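PDB 2F3O: pyruvate formate-lyase 2 from Archaeoglobus fulgidus, which is a glycyl radical enzyme of unsettled function, related to pyruvate formate-lyases and glycerol dehydratases and probably a lyase. Local coordinates for residues Thr359-Leu364 and Ser391-Leu396; Gly425-Ile429 and Cys629-Thr633; Pro657-Thr663 and Glu767-Arg771; Asp666-Ala672 and Ile772-Ile776; Ala689-Leu695 and His722-Leu728. All coordinates share one frame; numbering follows the deposited sequence.

Contact 1. Residues Thr359-Leu364 and Ser391-Leu396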
# COMPACT_ATOMS: atom_id res chain seq x y z
N THR A 359 1.25 -42.21 24.96
CA THR A 359 0.85 -42.66 23.64
C THR A 359 0.98 -44.18 23.50
O THR A 359 0.06 -44.83 23.00
CB THR A 359 1.67 -41.97 22.53
OG1 THR A 359 1.43 -40.56 22.57
CG2 THR A 359 1.27 -42.51 21.16
N ASP A 360 2.09 -44.71 23.99
CA ASP A 360 2.40 -46.14 23.88
C ASP A 360 1.41 -46.99 24.68
O ASP A 360 0.98 -48.07 24.23
CB ASP A 360 3.83 -46.42 24.36
CG ASP A 360 4.40 -47.76 23.82
OD1 ASP A 360 3.72 -48.42 22.99
OD2 ASP A 360 5.54 -48.12 24.22
N ARG A 361 1.06 -46.50 25.87
CA ARG A 361 0.16 -47.20 26.76
C ARG A 361 -1.26 -47.23 26.19
O ARG A 361 -1.90 -48.27 26.19
CB ARG A 361 0.17 -46.53 28.15
CG ARG A 361 -1.09 -46.80 29.01
CD ARG A 361 -1.12 -48.21 29.62
NE ARG A 361 -2.17 -48.37 30.63
CZ ARG A 361 -2.08 -47.94 31.89
NH1 ARG A 361 -0.98 -47.30 32.31
NH2 ARG A 361 -3.10 -48.14 32.73
N LEU A 362 -1.71 -46.09 25.68
CA LEU A 362 -3.11 -45.93 25.33
C LEU A 362 -3.50 -46.65 24.07
O LEU A 362 -4.56 -47.26 24.03
CB LEU A 362 -3.48 -44.45 25.22
CG LEU A 362 -4.29 -43.84 26.37
CD1 LEU A 362 -4.16 -44.65 27.63
CD2 LEU A 362 -3.92 -42.39 26.64
N ARG A 363 -2.66 -46.58 23.05
CA ARG A 363 -2.93 -47.18 21.73
C ARG A 363 -4.33 -46.96 21.18
O ARG A 363 -4.90 -47.89 20.60
CB ARG A 363 -2.61 -48.66 21.73
CG ARG A 363 -1.29 -48.92 22.32
CD ARG A 363 -0.69 -50.20 21.86
NE ARG A 363 0.75 -50.18 22.08
CZ ARG A 363 1.55 -51.20 21.79
NH1 ARG A 363 1.04 -52.30 21.26
NH2 ARG A 363 2.85 -51.09 21.98
N LEU A 364 -4.88 -45.76 21.37
CA LEU A 364 -6.20 -45.42 20.87
C LEU A 364 -6.08 -44.76 19.51
O LEU A 364 -4.98 -44.37 19.12
CB LEU A 364 -6.89 -44.48 21.84
CG LEU A 364 -7.05 -45.03 23.25
CD1 LEU A 364 -7.43 -43.91 24.20
CD2 LEU A 364 -8.11 -46.13 23.26
N SER A 391 6.86 -52.96 19.01
CA SER A 391 5.83 -53.63 19.81
C SER A 391 4.41 -53.30 19.34
O SER A 391 3.46 -53.41 20.11
CB SER A 391 6.00 -53.31 21.29
OG SER A 391 5.79 -51.94 21.55
N GLY A 392 4.27 -52.89 18.09
CA GLY A 392 2.98 -52.78 17.44
C GLY A 392 2.02 -51.69 17.88
O GLY A 392 0.81 -51.85 17.72
N CYS A 393 2.54 -50.59 18.41
CA CYS A 393 1.70 -49.48 18.87
C CYS A 393 0.90 -48.83 17.77
O CYS A 393 -0.24 -48.42 18.00
CB CYS A 393 2.51 -48.44 19.63
SG CYS A 393 3.55 -47.45 18.56
N ASN A 394 1.51 -48.73 16.58
CA ASN A 394 0.82 -48.34 15.36
C ASN A 394 0.05 -47.03 15.44
O ASN A 394 -1.06 -46.93 14.92
CB ASN A 394 -0.12 -49.47 14.91
CG ASN A 394 0.63 -50.69 14.41
OD1 ASN A 394 1.87 -50.71 14.41
ND2 ASN A 394 -0.11 -51.70 13.96
N ASN A 395 0.65 -46.04 16.10
CA ASN A 395 -0.03 -44.77 16.37
C ASN A 395 0.92 -43.57 16.42
O ASN A 395 0.63 -42.55 17.05
CB ASN A 395 -0.89 -44.87 17.64
CG ASN A 395 -0.08 -45.11 18.94
OD1 ASN A 395 -0.63 -45.03 20.03
ND2 ASN A 395 1.21 -45.40 18.82
N LEU A 396 2.07 -43.73 15.76
CA LEU A 396 3.12 -42.71 15.69
C LEU A 396 3.34 -42.32 14.25
O LEU A 396 3.12 -43.11 13.35
CB LEU A 396 4.43 -43.28 16.22
CG LEU A 396 4.96 -42.84 17.58
CD1 LEU A 396 3.83 -42.67 18.55
CD2 LEU A 396 5.98 -43.83 18.11

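Contact 2. Residues Gly425-Ile429 and Cys629-Thr633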
# COMPACT_ATOMS: atom_id res chain seq x y z
N GLY A 425 -3.19 -32.49 11.38
CA GLY A 425 -3.87 -33.49 10.57
C GLY A 425 -3.14 -34.82 10.47
O GLY A 425 -2.79 -35.40 11.48
N CYS A 426 -2.93 -35.29 9.24
CA CYS A 426 -2.10 -36.45 9.02
C CYS A 426 -0.61 -36.13 9.00
O CYS A 426 0.15 -36.54 9.90
CB CYS A 426 -2.41 -37.05 7.67
SG CYS A 426 -4.10 -37.34 7.43
N VAL A 427 -0.18 -35.47 7.92
CA VAL A 427 1.25 -35.29 7.64
C VAL A 427 1.63 -33.85 7.30
O VAL A 427 2.79 -33.56 7.01
CB VAL A 427 1.73 -36.19 6.45
CG1 VAL A 427 1.37 -37.63 6.69
CG2 VAL A 427 1.14 -35.73 5.13
N GLU A 428 0.64 -32.95 7.35
CA GLU A 428 0.81 -31.54 6.98
C GLU A 428 1.68 -30.73 7.93
O GLU A 428 1.55 -30.83 9.15
CB GLU A 428 -0.55 -30.89 6.86
CG GLU A 428 -1.50 -31.68 6.00
CD GLU A 428 -2.50 -32.48 6.81
OE1 GLU A 428 -3.49 -31.90 7.28
OE2 GLU A 428 -2.29 -33.70 6.99
N ILE A 429 2.58 -29.93 7.35
CA ILE A 429 3.51 -29.12 8.12
C ILE A 429 3.27 -27.63 7.87
O ILE A 429 2.76 -27.23 6.81
CB ILE A 429 4.97 -29.47 7.81
CG1 ILE A 429 5.24 -29.39 6.31
CG2 ILE A 429 5.29 -30.86 8.31
CD1 ILE A 429 6.70 -29.29 6.01
N CYS A 629 1.48 -34.37 -0.74
CA CYS A 629 1.23 -35.69 -1.31
C CYS A 629 0.78 -36.73 -0.30
O CYS A 629 1.59 -37.50 0.21
CB CYS A 629 2.46 -36.22 -2.03
SG CYS A 629 2.02 -37.54 -3.17
N TYR A 630 -0.51 -36.77 -0.03
CA TYR A 630 -1.03 -37.76 0.89
C TYR A 630 -2.45 -38.06 0.48
O TYR A 630 -3.11 -37.18 -0.07
CB TYR A 630 -0.91 -37.29 2.36
CG TYR A 630 -1.74 -36.11 2.77
CD1 TYR A 630 -3.06 -36.26 3.19
CD2 TYR A 630 -1.18 -34.85 2.77
CE1 TYR A 630 -3.81 -35.18 3.56
CE2 TYR A 630 -1.91 -33.76 3.16
CZ TYR A 630 -3.23 -33.93 3.54
OH TYR A 630 -3.95 -32.82 3.91
N PRO A 631 -2.92 -39.29 0.71
CA PRO A 631 -4.17 -39.68 0.09
C PRO A 631 -5.47 -39.58 0.86
O PRO A 631 -6.51 -39.54 0.21
CB PRO A 631 -3.92 -41.15 -0.21
CG PRO A 631 -3.05 -41.60 0.88
CD PRO A 631 -2.30 -40.43 1.42
N MET A 632 -5.43 -39.56 2.20
CA MET A 632 -6.56 -40.04 3.04
C MET A 632 -6.93 -41.43 2.55
O MET A 632 -6.05 -42.27 2.41
CB MET A 632 -7.78 -39.10 3.07
CG MET A 632 -7.49 -37.70 3.62
SD MET A 632 -6.52 -37.65 5.14
CE MET A 632 -7.64 -38.44 6.31
N THR A 633 -8.20 -41.70 2.28
CA THR A 633 -8.49 -42.91 1.51
C THR A 633 -9.06 -42.58 0.15
O THR A 633 -9.77 -43.39 -0.44
CB THR A 633 -9.39 -43.98 2.25
OG1 THR A 633 -10.74 -43.51 2.37
CG2 THR A 633 -8.85 -44.32 3.62

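Contact 3. Residues Pro657-Thr663 and Glu767-Arg771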
# COMPACT_ATOMS: atom_id res chain seq x y z
N PRO A 657 -1.02 -44.95 -2.39
CA PRO A 657 -1.27 -44.02 -1.31
C PRO A 657 -0.06 -43.16 -0.91
O PRO A 657 0.95 -43.67 -0.40
CB PRO A 657 -1.69 -44.94 -0.17
CG PRO A 657 -1.05 -46.28 -0.48
CD PRO A 657 -0.47 -46.21 -1.88
N GLY A 658 -0.19 -41.85 -1.11
CA GLY A 658 0.85 -40.90 -0.71
C GLY A 658 2.06 -41.06 -1.59
O GLY A 658 1.96 -41.15 -2.81
N VAL A 659 3.23 -41.13 -0.96
CA VAL A 659 4.46 -41.38 -1.68
C VAL A 659 4.85 -42.84 -1.54
O VAL A 659 6.00 -43.22 -1.77
CB VAL A 659 5.59 -40.44 -1.23
CG1 VAL A 659 5.24 -39.03 -1.62
CG2 VAL A 659 5.81 -40.52 0.26
N SER A 660 3.87 -43.67 -1.17
CA SER A 660 4.11 -45.10 -1.04
C SER A 660 3.73 -45.79 -2.35
O SER A 660 2.76 -45.40 -3.00
CB SER A 660 3.31 -45.67 0.15
OG SER A 660 3.48 -44.90 1.33
N PRO A 661 4.53 -46.80 -2.76
CA PRO A 661 4.37 -47.56 -4.01
C PRO A 661 3.04 -48.26 -4.14
O PRO A 661 2.33 -48.43 -3.14
CB PRO A 661 5.47 -48.61 -3.92
CG PRO A 661 5.92 -48.64 -2.52
CD PRO A 661 5.72 -47.26 -2.02
N SER A 662 2.70 -48.67 -5.36
CA SER A 662 1.46 -49.41 -5.58
C SER A 662 1.41 -50.73 -4.80
O SER A 662 2.44 -51.27 -4.36
CB SER A 662 1.24 -49.64 -7.07
OG SER A 662 0.79 -48.45 -7.70
N THR A 663 0.20 -51.23 -4.58
CA THR A 663 0.03 -52.44 -3.80
C THR A 663 0.65 -53.65 -4.51
O THR A 663 0.32 -53.96 -5.65
CB THR A 663 -1.45 -52.66 -3.50
OG1 THR A 663 -1.94 -51.55 -2.74
CG2 THR A 663 -1.67 -53.93 -2.72
N GLU A 767 -6.62 -53.67 1.31
CA GLU A 767 -5.40 -52.95 0.99
C GLU A 767 -4.35 -52.97 2.11
O GLU A 767 -3.19 -53.21 1.84
CB GLU A 767 -5.75 -51.51 0.62
CG GLU A 767 -6.11 -51.34 -0.82
CD GLU A 767 -4.93 -50.87 -1.63
OE1 GLU A 767 -4.13 -50.05 -1.11
OE2 GLU A 767 -4.80 -51.31 -2.79
N VAL A 768 -4.75 -52.73 3.35
CA VAL A 768 -3.80 -52.82 4.46
C VAL A 768 -3.27 -54.25 4.65
O VAL A 768 -2.09 -54.44 4.98
CB VAL A 768 -4.31 -52.16 5.80
CG1 VAL A 768 -5.77 -51.90 5.77
CG2 VAL A 768 -3.98 -52.99 7.02
N ILE A 769 -4.12 -55.24 4.38
CA ILE A 769 -3.69 -56.64 4.44
C ILE A 769 -2.67 -56.97 3.34
O ILE A 769 -1.60 -57.50 3.63
CB ILE A 769 -4.89 -57.62 4.47
CG1 ILE A 769 -5.50 -57.65 5.88
CG2 ILE A 769 -4.47 -59.03 4.09
CD1 ILE A 769 -6.91 -58.21 5.93
N ARG A 770 -2.98 -56.60 2.09
CA ARG A 770 -2.09 -56.89 0.96
C ARG A 770 -0.76 -56.12 0.92
O ARG A 770 0.14 -56.49 0.18
CB ARG A 770 -2.81 -56.68 -0.36
CG ARG A 770 -3.80 -57.76 -0.66
CD ARG A 770 -4.37 -57.57 -2.04
NE ARG A 770 -5.77 -57.97 -2.07
CZ ARG A 770 -6.48 -58.07 -3.19
NH1 ARG A 770 -5.91 -57.82 -4.36
NH2 ARG A 770 -7.76 -58.43 -3.14
N ARG A 771 -0.65 -55.05 1.70
CA ARG A 771 0.57 -54.23 1.68
C ARG A 771 1.58 -54.61 2.77
O ARG A 771 2.62 -53.97 2.92
CB ARG A 771 0.20 -52.74 1.77
CG ARG A 771 -0.60 -52.26 0.56
CD ARG A 771 -0.99 -50.80 0.69
NE ARG A 771 0.20 -49.97 0.70
CZ ARG A 771 0.77 -49.48 -0.39
NH1 ARG A 771 0.23 -49.70 -1.59
NH2 ARG A 771 1.87 -48.75 -0.28

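Contact 4. Residues Asp666-Ala672 and Ile772-Ile776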
# COMPACT_ATOMS: atom_id res chain seq x y z
N ASP A 666 6.18 -53.81 -4.66
CA ASP A 666 7.39 -53.58 -3.88
C ASP A 666 8.11 -54.91 -3.63
O ASP A 666 8.15 -55.41 -2.51
CB ASP A 666 7.07 -52.84 -2.57
CG ASP A 666 5.79 -53.35 -1.90
OD1 ASP A 666 4.67 -53.06 -2.39
OD2 ASP A 666 5.92 -54.03 -0.85
N ARG A 667 8.67 -55.47 -4.70
CA ARG A 667 9.29 -56.80 -4.69
C ARG A 667 10.66 -56.85 -4.00
O ARG A 667 10.91 -57.73 -3.18
CB ARG A 667 9.33 -57.39 -6.10
CG ARG A 667 7.94 -57.71 -6.67
CD ARG A 667 8.01 -58.03 -8.16
NE ARG A 667 6.82 -57.58 -8.91
CZ ARG A 667 6.71 -56.40 -9.55
NH1 ARG A 667 7.70 -55.52 -9.53
NH2 ARG A 667 5.58 -56.11 -10.20
N GLU A 668 11.55 -55.91 -4.32
CA GLU A 668 12.69 -55.64 -3.43
C GLU A 668 12.08 -54.88 -2.27
O GLU A 668 11.21 -54.01 -2.46
CB GLU A 668 13.74 -54.78 -4.10
CG GLU A 668 13.81 -54.98 -5.59
CD GLU A 668 14.39 -56.32 -5.97
OE1 GLU A 668 15.29 -56.79 -5.23
OE2 GLU A 668 13.96 -56.88 -7.00
N GLY A 669 12.53 -55.21 -1.06
CA GLY A 669 11.70 -54.95 0.10
C GLY A 669 11.68 -53.58 0.71
O GLY A 669 11.79 -52.57 0.03
N VAL A 670 11.53 -53.57 2.02
CA VAL A 670 11.17 -52.36 2.73
C VAL A 670 12.23 -51.24 2.75
O VAL A 670 11.88 -50.05 2.61
CB VAL A 670 10.58 -52.73 4.10
CG1 VAL A 670 11.05 -51.81 5.20
CG2 VAL A 670 9.07 -52.76 4.00
N THR A 671 13.51 -51.61 2.84
CA THR A 671 14.60 -50.63 2.72
C THR A 671 14.59 -50.02 1.31
O THR A 671 14.70 -48.81 1.15
CB THR A 671 15.98 -51.24 3.08
OG1 THR A 671 16.09 -51.37 4.50
CG2 THR A 671 17.14 -50.38 2.59
N ALA A 672 14.37 -50.86 0.30
CA ALA A 672 14.29 -50.41 -1.10
C ALA A 672 13.10 -49.49 -1.40
O ALA A 672 13.15 -48.69 -2.34
CB ALA A 672 14.29 -51.61 -2.04
N ILE A 772 1.26 -55.66 3.52
CA ILE A 772 2.14 -56.19 4.56
C ILE A 772 3.35 -56.82 3.90
O ILE A 772 3.23 -57.75 3.10
CB ILE A 772 1.41 -57.21 5.45
CG1 ILE A 772 0.27 -56.53 6.20
CG2 ILE A 772 2.36 -57.83 6.44
CD1 ILE A 772 -0.71 -57.49 6.86
N SER A 773 4.51 -56.28 4.22
CA SER A 773 5.74 -56.64 3.55
C SER A 773 6.59 -57.57 4.41
O SER A 773 6.50 -57.55 5.64
CB SER A 773 6.51 -55.37 3.18
OG SER A 773 7.79 -55.62 2.64
N CYS A 774 7.40 -58.40 3.73
CA CYS A 774 8.33 -59.35 4.37
C CYS A 774 9.82 -59.12 4.08
O CYS A 774 10.66 -59.36 4.95
CB CYS A 774 7.98 -60.78 3.99
SG CYS A 774 6.41 -61.25 4.66
N ARG A 775 10.14 -58.68 2.86
CA ARG A 775 11.53 -58.41 2.47
C ARG A 775 12.12 -57.21 3.24
O ARG A 775 11.41 -56.25 3.57
CB ARG A 775 11.70 -58.20 0.95
CG ARG A 775 11.39 -59.35 -0.00
CD ARG A 775 12.53 -60.36 -0.14
NE ARG A 775 12.20 -61.44 -1.08
CZ ARG A 775 11.31 -62.43 -0.87
NH1 ARG A 775 10.61 -62.53 0.26
NH2 ARG A 775 11.12 -63.35 -1.83
N ILE A 776 13.43 -57.31 3.48
CA ILE A 776 14.30 -56.40 4.26
C ILE A 776 13.84 -56.07 5.70
O ILE A 776 12.74 -56.36 6.15
CB ILE A 776 14.86 -55.16 3.45
CG1 ILE A 776 14.77 -55.41 1.94
CG2 ILE A 776 16.36 -54.95 3.78
CD1 ILE A 776 15.29 -54.27 1.06
OXT ILE A 776 14.60 -55.54 6.50

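Contact 5. Residues Ala689-Leu695 and His722-Leu728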
# COMPACT_ATOMS: atom_id res chain seq x y z
N ALA A 689 4.13 -35.07 3.13
CA ALA A 689 4.04 -36.30 2.34
C ALA A 689 3.72 -37.46 3.24
O ALA A 689 4.13 -37.48 4.39
CB ALA A 689 5.32 -36.57 1.60
N SER A 690 2.99 -38.44 2.73
CA SER A 690 2.69 -39.63 3.52
C SER A 690 3.37 -40.88 2.97
O SER A 690 3.03 -41.36 1.89
CB SER A 690 1.19 -39.86 3.59
OG SER A 690 0.91 -41.18 4.01
N LEU A 691 4.32 -41.40 3.74
CA LEU A 691 4.93 -42.70 3.48
C LEU A 691 4.56 -43.70 4.58
O LEU A 691 4.92 -43.50 5.75
CB LEU A 691 6.44 -42.57 3.36
CG LEU A 691 7.22 -43.88 3.23
CD1 LEU A 691 6.82 -44.59 1.95
CD2 LEU A 691 8.72 -43.61 3.28
N THR A 692 3.84 -44.76 4.21
CA THR A 692 3.47 -45.81 5.17
C THR A 692 4.21 -47.10 4.90
O THR A 692 4.14 -47.63 3.79
CB THR A 692 2.01 -46.14 5.04
OG1 THR A 692 1.28 -44.93 4.89
CG2 THR A 692 1.54 -46.89 6.27
N ILE A 693 4.89 -47.63 5.90
CA ILE A 693 5.62 -48.90 5.76
C ILE A 693 4.97 -50.02 6.58
O ILE A 693 4.96 -49.98 7.80
CB ILE A 693 7.12 -48.71 6.09
CG1 ILE A 693 7.80 -47.92 4.98
CG2 ILE A 693 7.82 -50.05 6.26
CD1 ILE A 693 7.49 -48.49 3.61
N ASN A 694 4.41 -51.01 5.89
CA ASN A 694 3.71 -52.11 6.57
C ASN A 694 4.57 -53.36 6.68
O ASN A 694 5.00 -53.93 5.68
CB ASN A 694 2.40 -52.45 5.87
CG ASN A 694 1.36 -51.38 6.04
OD1 ASN A 694 1.63 -50.33 6.62
ND2 ASN A 694 0.16 -51.64 5.55
N LEU A 695 4.81 -53.78 7.92
CA LEU A 695 5.69 -54.90 8.20
C LEU A 695 4.96 -56.02 8.92
O LEU A 695 4.15 -55.76 9.82
CB LEU A 695 6.88 -54.43 9.04
CG LEU A 695 7.99 -53.68 8.31
CD1 LEU A 695 8.94 -53.06 9.31
CD2 LEU A 695 8.73 -54.61 7.38
N HIS A 722 8.55 -37.87 5.78
CA HIS A 722 7.71 -38.50 6.77
C HIS A 722 7.71 -40.01 6.58
O HIS A 722 7.74 -40.49 5.46
CB HIS A 722 6.31 -37.88 6.68
CG HIS A 722 5.19 -38.77 7.12
ND1 HIS A 722 4.61 -39.70 6.29
CD2 HIS A 722 4.50 -38.82 8.28
CE1 HIS A 722 3.63 -40.31 6.93
NE2 HIS A 722 3.54 -39.80 8.14
N VAL A 723 7.72 -40.75 7.68
CA VAL A 723 7.54 -42.19 7.61
C VAL A 723 6.64 -42.61 8.75
O VAL A 723 6.66 -41.99 9.82
CB VAL A 723 8.91 -42.95 7.64
CG1 VAL A 723 9.53 -43.00 9.04
CG2 VAL A 723 8.76 -44.35 7.07
N GLN A 724 5.82 -43.63 8.52
CA GLN A 724 5.05 -44.24 9.60
C GLN A 724 4.98 -45.74 9.41
O GLN A 724 4.99 -46.26 8.29
CB GLN A 724 3.64 -43.65 9.66
CG GLN A 724 2.85 -43.87 8.42
CD GLN A 724 1.45 -43.39 8.55
OE1 GLN A 724 1.12 -42.62 9.45
NE2 GLN A 724 0.60 -43.83 7.64
N PHE A 725 4.91 -46.45 10.53
CA PHE A 725 5.00 -47.89 10.51
C PHE A 725 3.77 -48.64 11.01
O PHE A 725 3.07 -48.19 11.91
CB PHE A 725 6.16 -48.33 11.36
CG PHE A 725 7.50 -47.95 10.81
CD1 PHE A 725 8.26 -46.97 11.44
CD2 PHE A 725 8.00 -48.58 9.68
CE1 PHE A 725 9.51 -46.62 10.95
CE2 PHE A 725 9.24 -48.24 9.17
CZ PHE A 725 10.00 -47.26 9.81
N ASN A 726 3.56 -49.80 10.42
CA ASN A 726 2.56 -50.74 10.89
C ASN A 726 3.18 -52.09 11.19
O ASN A 726 3.89 -52.65 10.36
CB ASN A 726 1.48 -50.93 9.84
CG ASN A 726 0.32 -50.01 10.04
OD1 ASN A 726 0.01 -49.61 11.17
ND2 ASN A 726 -0.35 -49.67 8.95
N ILE A 727 2.91 -52.60 12.39
CA ILE A 727 3.28 -53.97 12.72
C ILE A 727 1.99 -54.78 12.79
O ILE A 727 1.17 -54.62 13.69
CB ILE A 727 4.08 -54.06 14.02
CG1 ILE A 727 5.31 -53.14 13.96
CG2 ILE A 727 4.51 -55.46 14.28
CD1 ILE A 727 6.21 -53.36 12.78
N LEU A 728 1.79 -55.63 11.80
CA LEU A 728 0.52 -56.29 11.62
C LEU A 728 0.66 -57.81 11.54
O LEU A 728 1.55 -58.34 10.85
CB LEU A 728 -0.13 -55.78 10.34
CG LEU A 728 -0.30 -54.27 10.26
CD1 LEU A 728 -0.75 -53.85 8.87
CD2 LEU A 728 -1.25 -53.80 11.36

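Contact 1. Residues Thr359-Leu364 and Ser391-Leu396
The backbones come closest where Arg363 CA lies 5.9 Å from Cys393 CA, at a point where Arg363, with positive phi, has just left helix 350-362. Its side chain runs extended from CG to NE and brings the guanidinium against the turn that follows helix 379-390. There NH1 donates to Ser391 O at 2.9 Å, 19° out of the guanidinium plane, while NH2 adds weak bonds to the same carbonyl and to Ser391 OG, whose stronger partner is Glu387 O. Cys393 CA sits 3.3 Å above the guanidinium plane, over its centre. This turn is a Schellman motif with Gly392 as the C-prime residue, and the two helices belong to successive beta-alpha-beta units; through its bonds to Ser391 the arginine ties their ends together. Within its own segment Arg363 is held side-on: NE reaches Asp360 O at 3.0 Å, and NH2 forms a salt bridge with Asp360 OD1 at 3.0 Å, a nearly straight bond (170°) on the syn side of the carboxylate. Deeper in, Thr359 CG2, anti to the backbone N, touches Leu396 CD1 at 3.7 Å, while Thr359 OG1 turns to Met355 O and Trp308 NE1.

Contact 2. Residues Gly425-Ile429 and Cys629-Thr633
Apolar and sulfur contacts join Val427 and Cys426 to the loop after strand 624-628. Val427 CG2 approaches the Tyr630 ring obliquely, 3.4 Å from CD2, the two side chains sliding past each other in opposite directions. Cys426 SG lies beside Met632 SD, which the bends at chi2 and chi3 of the methionine carry towards it. The same SG makes an oblique sulfur-aromatic contact with Tyr630, 5.1 Å from the ring centroid.

The polar groups meet by packing and not by direct bonding. Glu428 crosses the tyrosine at about a right angle, with CG 3.5 Å from Tyr630 CE2 and CD 3.3 Å from Tyr630 OH, and its carboxylate is turned 24° from the ring plane. A bend at chi2 (102°) folds Glu428 back on its own loop, where OE2 accepts from Val427 N at 2.9 Å and, weakly, from Cys426 N. Glu428 OE1 hydrogen-bonds Ser439 OG, and Tyr630 OH hydrogen-bonds Ser439 O.

Gly425-Glu428 reads as the Gly-Cys-Val-Glu signature of glycerol dehydratase-like glycyl radical enzymes, in whose relatives the cysteine carries the thiyl radical. A glycerol, probably from the crystallisation liquor, has its O1 hydrogen-bonded to Glu428 OE1 and weakly to Tyr630 OH. The chemistry thus places a thiol beside a polar pocket able to hold a polyol, consistent with a substrate site.

Contact 3. Residues Pro657-Thr663 and Glu767-Arg771
Pro661 O is gripped by both terminal nitrogens of Arg771, NH1 and NH2, each at 2.9 Å. The hold is end-on, with both donors in the carbonyl plane and the oxygen close to the guanidinium plane. NH1 has a second partner, Thr663 OG1 at 3.1 Å, also near the guanidinium plane but on the side of NH1 turned away from NH2, and this hydroxyl in turn donates to Glu767 OE2 at 2.9 Å, which it meets from above the carboxylate plane (38° out of it). Guanidinium, hydroxyl and carboxylate therefore form a relay between the loop 657-663 and the end of helix 762-770.

Arg771 is the residue just after that helix, and a bend at chi3 (64°) swings its tip into the loop. Over one face of the guanidinium lies the ring of Pro657, whose CG stands 3.6 Å above the plane near its centre; the two side chains arrive from opposite directions. Ser660 CB approaches NH2 of Arg771 obliquely at 3.4 Å. On the other branch of the threonine, CG2 packs at 3.8 Å against Arg770 CB, crossing at about a right angle, while the rest of Arg770 leads away.

Pro657 to Ser660 form a type II' beta turn with Gly658 in its positive-phi position, and Ser660 OG goes on to bond Thr692 N. The loop thereby links the C-terminal helix to strand 692-696. Held between a cationic donor and an anionic acceptor, the hydroxyl of Thr663 is probably polarised, and it joins the charges of Arg771 and Glu767 without their pairing directly.

Contact 4. Residues Asp666-Ala672 and Ile772-Ile776
Gly669 and Arg775 bring their backbones together in the tight part of the contact, with their CA atoms 4.2 Å apart. Because Gly669 has no side chain, Arg775 CB can approach its CA to 3.4 Å. Just beyond, Val670 N donates to Arg775 O at 3.1 Å; the bond is nearly straight at the hydrogen (164°), although the donor stands well above the carbonyl plane. Gly669 occupies the N-cap position of helix 670-677, so this carbonyl serves an N-H of the first turn that the helix itself does not use.

Ile776 wraps the same turn. Its chain is extended at chi2, and CD1 lies 3.6 Å from Gly669 N and 3.6 Å from Ala672 N; with Thr671 the two side chains cross at about a right angle, CG2 lying 3.7 Å from Thr671 OG1. On the inner side, Val670 CG2 meets Ser773 OG at 3.4 Å and turns on to Ile693 and Leu695 of the neighbouring strand.

The outer side is looser. Arg775 CG passes 3.6 Å from Arg667 O, but the bend at chi2 (-81°) takes the exposed guanidinium away from the loop.

Backbone bonds from Ser773 to the edge of strand 692-696 resemble a single parallel bridge. What results is a C-terminal tail pinned through Ser773 to that edge, its last two residues closing over the N-terminus of helix 670-677.

Contact 5. Residues Ala689-Leu695 and His722-Leu728
Ile693 and its parallel neighbours Gln724 and Asn726 form the centre of a two-strand ladder: Ile693 N donates to Gln724 O at 2.8 Å, and Ile693 O accepts from Asn726 N at 3.0 Å. The same alternation continues to Leu695 and Leu728, the segments running at 21° to one another.

Polar side chains reinforce one face. Gln724 NE2 reaches Thr692 OG1 at 3.0 Å, the hydroxyl tilted slightly from the amide plane. Asn726 ND2 approaches Asn694 OD1 at 3.1 Å from above the carbonyl plane, the two amides being turned 54° apart. At the start of the ladder the ring of His722 replaces a backbone acceptor: with CG anti to the backbone N (chi1 152°), ND1 receives Leu691 N at 3.1 Å, in the ring plane.

Apolar groups line the other face. Phe725 CD2 lies beside Ile693 CB at 3.7 Å, and Ile727 CD1 touches Leu695 CB at 3.9 Å.

Further out, Arg749 orients the polar face, its N bonding Asn726 OD1 and its NE bonding Gln724 OE1, while Ser690 OG bonds Ala751 O, close in sequence to Gly752, the predicted radical site. Helices 670-677 and 704-717 pack on the apolar face. Strand 692-696, helix 704-717 and strand 722-728 make a beta-alpha-beta crossover in the barrel characteristic of glycyl radical enzymes.

Contact 5 touches all four others. Probable hydrogen bonds join it to contact 1 (Asn394 OD1 to Ile727 N, 3.0 Å), contact 2 (Cys629 O to Ser690 N, 3.0 Å), contact 3 (Val659 N to Ser690 O, 2.9 Å) and contact 4 (Ser773 N to Asn694 O, 2.8 Å). Contact 2 is the pocket contact: the Glu428 side chain is about 3 Å from the bound glycerol, against about 10 Å for that of Ser690 and 14 Å for that of Pro657. Contact 3 reaches contact 2 by packing of Pro657 and Gly658 on Pro631. Contacts 3 and 4 adjoin along the chain, while the centres of contacts 2 and 4 are about 23 Å apart.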